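Amino acid ABC transporter, periplasmic amino acid-binding protein (Brucella ovis, PDB 4Z9N) probably captures solutes such as glutathione, which it holds in this structure, in the periplasm for delivery to an ABC transporter. Local coordinates at residues 21-33 with 41-53. Sequence-based numbering, arbitrary orientation.
With GSH (glutathione), chain U.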
loop_
_atom_site.group_PDB
_atom_site.type_symbol
_atom_site.label_atom_id
_atom_site.label_comp_id
_atom_site.label_asym_id
_atom_site.label_seq_id
_atom_site.Cartn_x
_atom_site.Cartn_y
_atom_site.Cartn_z
ATOM N N LEU D 21 -4.406 -0.622 -25.342
ATOM C CA LEU D 21 -4.005 -1.403 -24.181
ATOM C C LEU D 21 -4.734 -2.755 -24.180
ATOM O O LEU D 21 -5.947 -2.802 -24.367
ATOM C CB LEU D 21 -4.311 -0.601 -22.913
ATOM C CG LEU D 21 -4.110 -1.227 -21.531
ATOM C CD1 LEU D 21 -2.635 -1.432 -21.228
ATOM C CD2 LEU D 21 -4.747 -0.352 -20.458
ATOM N N GLN D 22 -4.004 -3.853 -24.003
ATOM C CA GLN D 22 -4.638 -5.173 -23.927
ATOM C C GLN D 22 -4.792 -5.571 -22.458
ATOM O O GLN D 22 -3.793 -5.748 -21.775
ATOM C CB GLN D 22 -3.806 -6.219 -24.676
ATOM C CG GLN D 22 -4.485 -7.575 -24.916
ATOM C CD GLN D 22 -5.592 -7.513 -25.957
ATOM O OE1 GLN D 22 -5.410 -6.954 -27.045
ATOM N NE2 GLN D 22 -6.726 -8.130 -25.653
ATOM N N CYS D 23 -6.028 -5.728 -21.980
ATOM C CA CYS D 23 -6.270 -5.999 -20.548
ATOM C C CYS D 23 -6.900 -7.352 -20.238
ATOM O O CYS D 23 -7.871 -7.765 -20.887
ATOM C CB CYS D 23 -7.180 -4.921 -19.969
ATOM S SG CYS D 23 -6.494 -3.270 -20.052
ATOM N N GLY D 24 -6.371 -8.036 -19.230
ATOM C CA GLY D 24 -7.026 -9.234 -18.739
ATOM C C GLY D 24 -8.120 -8.894 -17.735
ATOM O O GLY D 24 -7.850 -8.254 -16.709
ATOM N N VAL D 25 -9.352 -9.323 -18.016
ATOM C CA VAL D 25 -10.490 -9.026 -17.144
ATOM C C VAL D 25 -11.317 -10.280 -16.882
ATOM O O VAL D 25 -10.995 -11.362 -17.373
ATOM C CB VAL D 25 -11.378 -7.901 -17.726
ATOM C CG1 VAL D 25 -10.584 -6.603 -17.873
ATOM C CG2 VAL D 25 -11.960 -8.301 -19.074
ATOM N N ASN D 26 -12.383 -10.111 -16.101
ATOM C CA ASN D 26 -13.255 -11.212 -15.714
ATOM C C ASN D 26 -14.024 -11.752 -16.926
ATOM O O ASN D 26 -14.181 -11.051 -17.929
ATOM C CB ASN D 26 -14.226 -10.743 -14.626
ATOM C CG ASN D 26 -14.717 -11.880 -13.767
ATOM O OD1 ASN D 26 -15.555 -12.678 -14.210
ATOM N ND2 ASN D 26 -14.227 -11.956 -12.519
ATOM N N THR D 27 -14.485 -13.001 -16.862
ATOM C CA THR D 27 -15.369 -13.486 -17.927
ATOM C C THR D 27 -16.752 -12.839 -17.805
ATOM O O THR D 27 -17.484 -12.723 -18.791
ATOM C CB THR D 27 -15.527 -15.009 -17.905
ATOM O OG1 THR D 27 -16.105 -15.400 -16.659
ATOM C CG2 THR D 27 -14.181 -15.674 -18.063
ATOM N N GLY D 28 -17.121 -12.438 -16.597
ATOM C CA GLY D 28 -18.426 -11.842 -16.382
ATOM C C GLY D 28 -18.859 -11.798 -14.933
ATOM O O GLY D 28 -19.400 -12.772 -14.398
ATOM N N LEU D 29 -18.633 -10.652 -14.305
ATOM C CA LEU D 29 -18.957 -10.436 -12.898
ATOM C C LEU D 29 -19.585 -9.054 -12.754
ATOM O O LEU D 29 -18.909 -8.042 -12.957
ATOM C CB LEU D 29 -17.698 -10.566 -12.024
ATOM C CG LEU D 29 -17.883 -10.326 -10.532
ATOM C CD1 LEU D 29 -18.912 -11.289 -9.981
ATOM C CD2 LEU D 29 -16.553 -10.468 -9.785
ATOM N N LEU D 30 -20.880 -9.014 -12.433
ATOM C CA LEU D 30 -21.617 -7.752 -12.409
ATOM C C LEU D 30 -20.979 -6.785 -11.430
ATOM O O LEU D 30 -20.674 -7.150 -10.296
ATOM C CB LEU D 30 -23.091 -7.979 -12.052
ATOM C CG LEU D 30 -23.921 -8.705 -13.112
ATOM C CD1 LEU D 30 -25.295 -9.101 -12.581
ATOM C CD2 LEU D 30 -24.059 -7.846 -14.368
ATOM N N GLY D 31 -20.769 -5.553 -11.881
ATOM C CA GLY D 31 -20.201 -4.519 -11.035
ATOM C C GLY D 31 -18.709 -4.388 -11.231
ATOM O O GLY D 31 -18.149 -3.310 -11.087
ATOM N N PHE D 32 -18.060 -5.489 -11.592
ATOM C CA PHE D 32 -16.619 -5.471 -11.729
ATOM C C PHE D 32 -16.144 -5.570 -13.174
ATOM O O PHE D 32 -15.300 -4.787 -13.590
ATOM C CB PHE D 32 -16.022 -6.575 -10.863
ATOM C CG PHE D 32 -15.881 -6.146 -9.446
ATOM C CD1 PHE D 32 -16.977 -6.170 -8.594
ATOM C CD2 PHE D 32 -14.696 -5.594 -8.997
ATOM C CE1 PHE D 32 -16.858 -5.728 -7.284
ATOM C CE2 PHE D 32 -14.572 -5.138 -7.690
ATOM C CZ PHE D 32 -15.662 -5.202 -6.837
ATOM N N ALA D 33 -16.677 -6.519 -13.935
ATOM C CA ALA D 33 -16.326 -6.621 -15.350
ATOM C C ALA D 33 -17.310 -7.523 -16.052
ATOM O O ALA D 33 -17.360 -8.728 -15.795
ATOM C CB ALA D 33 -14.915 -7.147 -15.536
ATOM N N TRP D 41 -17.715 -3.557 -22.728
ATOM C CA TRP D 41 -17.408 -3.882 -21.342
ATOM C C TRP D 41 -17.663 -2.726 -20.378
ATOM O O TRP D 41 -17.426 -1.565 -20.704
ATOM C CB TRP D 41 -15.949 -4.336 -21.227
ATOM C CG TRP D 41 -15.715 -5.696 -21.819
ATOM C CD1 TRP D 41 -15.495 -6.002 -23.140
ATOM C CD2 TRP D 41 -15.702 -6.939 -21.111
ATOM N NE1 TRP D 41 -15.335 -7.367 -23.286
ATOM C CE2 TRP D 41 -15.458 -7.960 -22.056
ATOM C CE3 TRP D 41 -15.862 -7.287 -19.762
ATOM C CZ2 TRP D 41 -15.380 -9.309 -21.694
ATOM C CZ3 TRP D 41 -15.779 -8.628 -19.406
ATOM C CH2 TRP D 41 -15.547 -9.620 -20.370
ATOM N N SER D 42 -18.144 -3.064 -19.185
ATOM C CA SER D 42 -18.286 -2.089 -18.114
ATOM C C SER D 42 -18.008 -2.761 -16.773
ATOM O O SER D 42 -18.011 -3.994 -16.669
ATOM C CB SER D 42 -19.682 -1.461 -18.113
ATOM O OG SER D 42 -20.669 -2.419 -17.778
ATOM N N GLY D 43 -17.779 -1.941 -15.755
ATOM C CA GLY D 43 -17.466 -2.428 -14.421
ATOM C C GLY D 43 -16.345 -1.653 -13.728
ATOM O O GLY D 43 -15.668 -0.821 -14.341
ATOM N N PHE D 44 -16.160 -1.935 -12.441
ATOM C CA PHE D 44 -15.164 -1.263 -11.598
ATOM C C PHE D 44 -13.739 -1.543 -12.095
ATOM O O PHE D 44 -12.952 -0.611 -12.297
ATOM C CB PHE D 44 -15.331 -1.721 -10.140
ATOM C CG PHE D 44 -14.389 -1.062 -9.156
ATOM C CD1 PHE D 44 -14.731 0.131 -8.534
ATOM C CD2 PHE D 44 -13.178 -1.668 -8.820
ATOM C CE1 PHE D 44 -13.872 0.732 -7.611
ATOM C CE2 PHE D 44 -12.314 -1.071 -7.883
ATOM C CZ PHE D 44 -12.670 0.129 -7.285
ATOM N N ASP D 45 -13.414 -2.821 -12.299
ATOM C CA ASP D 45 -12.097 -3.167 -12.831
ATOM C C ASP D 45 -11.979 -2.729 -14.293
ATOM O O ASP D 45 -10.915 -2.307 -14.725
ATOM C CB ASP D 45 -11.819 -4.669 -12.705
ATOM C CG ASP D 45 -11.390 -5.070 -11.303
ATOM O OD1 ASP D 45 -10.968 -4.173 -10.542
ATOM O OD2 ASP D 45 -11.470 -6.285 -10.972
ATOM N N VAL D 46 -13.067 -2.832 -15.056
ATOM C CA VAL D 46 -13.048 -2.330 -16.429
ATOM C C VAL D 46 -12.664 -0.847 -16.472
ATOM O O VAL D 46 -11.827 -0.434 -17.287
ATOM C CB VAL D 46 -14.400 -2.562 -17.124
ATOM C CG1 VAL D 46 -14.540 -1.667 -18.360
ATOM C CG2 VAL D 46 -14.531 -4.049 -17.507
ATOM N N ASP D 47 -13.260 -0.040 -15.595
ATOM C CA ASP D 47 -12.956 1.391 -15.609
ATOM C C ASP D 47 -11.487 1.646 -15.243
ATOM O O ASP D 47 -10.879 2.610 -15.717
ATOM C CB ASP D 47 -13.868 2.183 -14.656
ATOM C CG ASP D 47 -15.245 2.467 -15.248
ATOM O OD1 ASP D 47 -16.146 2.848 -14.471
ATOM O OD2 ASP D 47 -15.437 2.285 -16.475
ATOM N N TYR D 48 -10.920 0.794 -14.396
ATOM C CA TYR D 48 -9.502 0.920 -14.054
ATOM C C TYR D 48 -8.647 0.699 -15.303
ATOM O O TYR D 48 -7.664 1.401 -15.522
ATOM C CB TYR D 48 -9.107 -0.068 -12.942
ATOM C CG TYR D 48 -8.841 0.636 -11.626
ATOM C CD1 TYR D 48 -9.893 1.008 -10.787
ATOM C CD2 TYR D 48 -7.548 0.978 -11.248
ATOM C CE1 TYR D 48 -9.659 1.679 -9.602
ATOM C CE2 TYR D 48 -7.308 1.671 -10.058
ATOM C CZ TYR D 48 -8.371 2.009 -9.247
ATOM O OH TYR D 48 -8.133 2.674 -8.060
ATOM N N CYS D 49 -9.023 -0.286 -16.112
ATOM C CA CYS D 49 -8.363 -0.506 -17.404
ATOM C C CYS D 49 -8.466 0.717 -18.288
ATOM O O CYS D 49 -7.490 1.140 -18.916
ATOM C CB CYS D 49 -8.976 -1.684 -18.146
ATOM S SG CYS D 49 -8.810 -3.254 -17.317
ATOM N N ARG D 50 -9.669 1.271 -18.350
ATOM C CA ARG D 50 -9.893 2.453 -19.164
ATOM C C ARG D 50 -9.120 3.646 -18.612
ATOM O O ARG D 50 -8.758 4.554 -19.364
ATOM C CB ARG D 50 -11.383 2.785 -19.252
ATOM C CG ARG D 50 -12.245 1.670 -19.855
ATOM C CD ARG D 50 -13.573 2.238 -20.364
ATOM N NE ARG D 50 -14.469 1.181 -20.816
ATOM C CZ ARG D 50 -14.421 0.624 -22.023
ATOM N NH1 ARG D 50 -13.523 1.017 -22.916
ATOM N NH2 ARG D 50 -15.272 -0.342 -22.335
ATOM N N ALA D 51 -8.883 3.657 -17.304
ATOM C CA ALA D 51 -8.102 4.742 -16.701
ATOM C C ALA D 51 -6.656 4.718 -17.206
ATOM O O ALA D 51 -6.069 5.764 -17.507
ATOM C CB ALA D 51 -8.136 4.659 -15.150
ATOM N N VAL D 52 -6.086 3.524 -17.306
ATOM C CA VAL D 52 -4.735 3.379 -17.822
ATOM C C VAL D 52 -4.702 3.770 -19.293
ATOM O O VAL D 52 -3.795 4.474 -19.732
ATOM C CB VAL D 52 -4.219 1.955 -17.604
ATOM C CG1 VAL D 52 -2.855 1.767 -18.237
ATOM C CG2 VAL D 52 -4.159 1.664 -16.106
ATOM N N ALA D 53 -5.705 3.334 -20.049
ATOM C CA ALA D 53 -5.786 3.719 -21.446
ATOM C C ALA D 53 -5.902 5.238 -21.591
ATOM O O ALA D 53 -5.330 5.824 -22.522
ATOM C CB ALA D 53 -6.958 3.019 -22.122
HETATM N N1 GSH U . -9.925 -12.905 -5.272
HETATM C CA1 GSH U . -9.898 -14.366 -5.366
HETATM C C1 GSH U . -8.582 -14.784 -6.019
HETATM O O11 GSH U . -8.283 -16.009 -6.067
HETATM O O12 GSH U . -7.803 -13.923 -6.515
HETATM C CB1 GSH U . -11.052 -14.911 -6.223
HETATM C CG1 GSH U . -10.944 -14.318 -7.641
HETATM C CD1 GSH U . -11.924 -15.047 -8.554
HETATM O OE1 GSH U . -11.566 -15.592 -9.552
HETATM N N2 GSH U . -13.318 -15.052 -8.182
HETATM C CA2 GSH U . -14.244 -15.768 -9.040
HETATM C C2 GSH U . -14.307 -15.169 -10.453
HETATM O O2 GSH U . -13.943 -14.070 -10.723
HETATM C CB2 GSH U . -15.614 -15.890 -8.365
HETATM S SG2 GSH U . -16.481 -14.300 -8.271
HETATM N N3 GSH U . -14.799 -16.040 -11.499
HETATM C CA3 GSH U . -14.883 -15.559 -12.851
HETATM C C3 GSH U . -14.178 -16.561 -13.765
HETATM O O31 GSH U . -14.340 -16.460 -15.010
HETATM O O32 GSH U . -13.431 -17.467 -13.283
HETATM O O HOH W 1 -20.706 -4.627 -14.533
#
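V25 of strand 21-25 reaches C49 and W41 with its two methyls, and shows how one small side chain can join a β-strand to the helix that follows it. Its CB points at segment 41-53. V25 CG1, anti to the carbonyl carbon (chi1 -61°), meets C49 SG at 3.8 Å, next to C23, whose SG lies 3.5 Å from C49 CB; farther back, L21 CD2 packs on V52 CG1. V25 CG2 sits over one face of the W41 indole, 4.0 Å from the six-membered ring centroid and 17° off its normal, a CH-pi contact.

The loop beyond the strand closes on the start of helix 44-53. G31 O takes the F44 N-H at 2.8 Å, while F32 O receives weak bonds from D45 N and V46 N. D45 brings OD2 to the edge of the F32 ring, and the same oxygen accepts from N88 N.

Apolar packing thus joins strand to helix, as is characteristic of the α/β lobe of a periplasmic binding protein, while two loop carbonyls meet backbone N-H groups of the helix's first turn. Just beyond the strand, N26 ND2 donates to glutathione O2 and T27 OG1 is hydrogen-bonded to its O31.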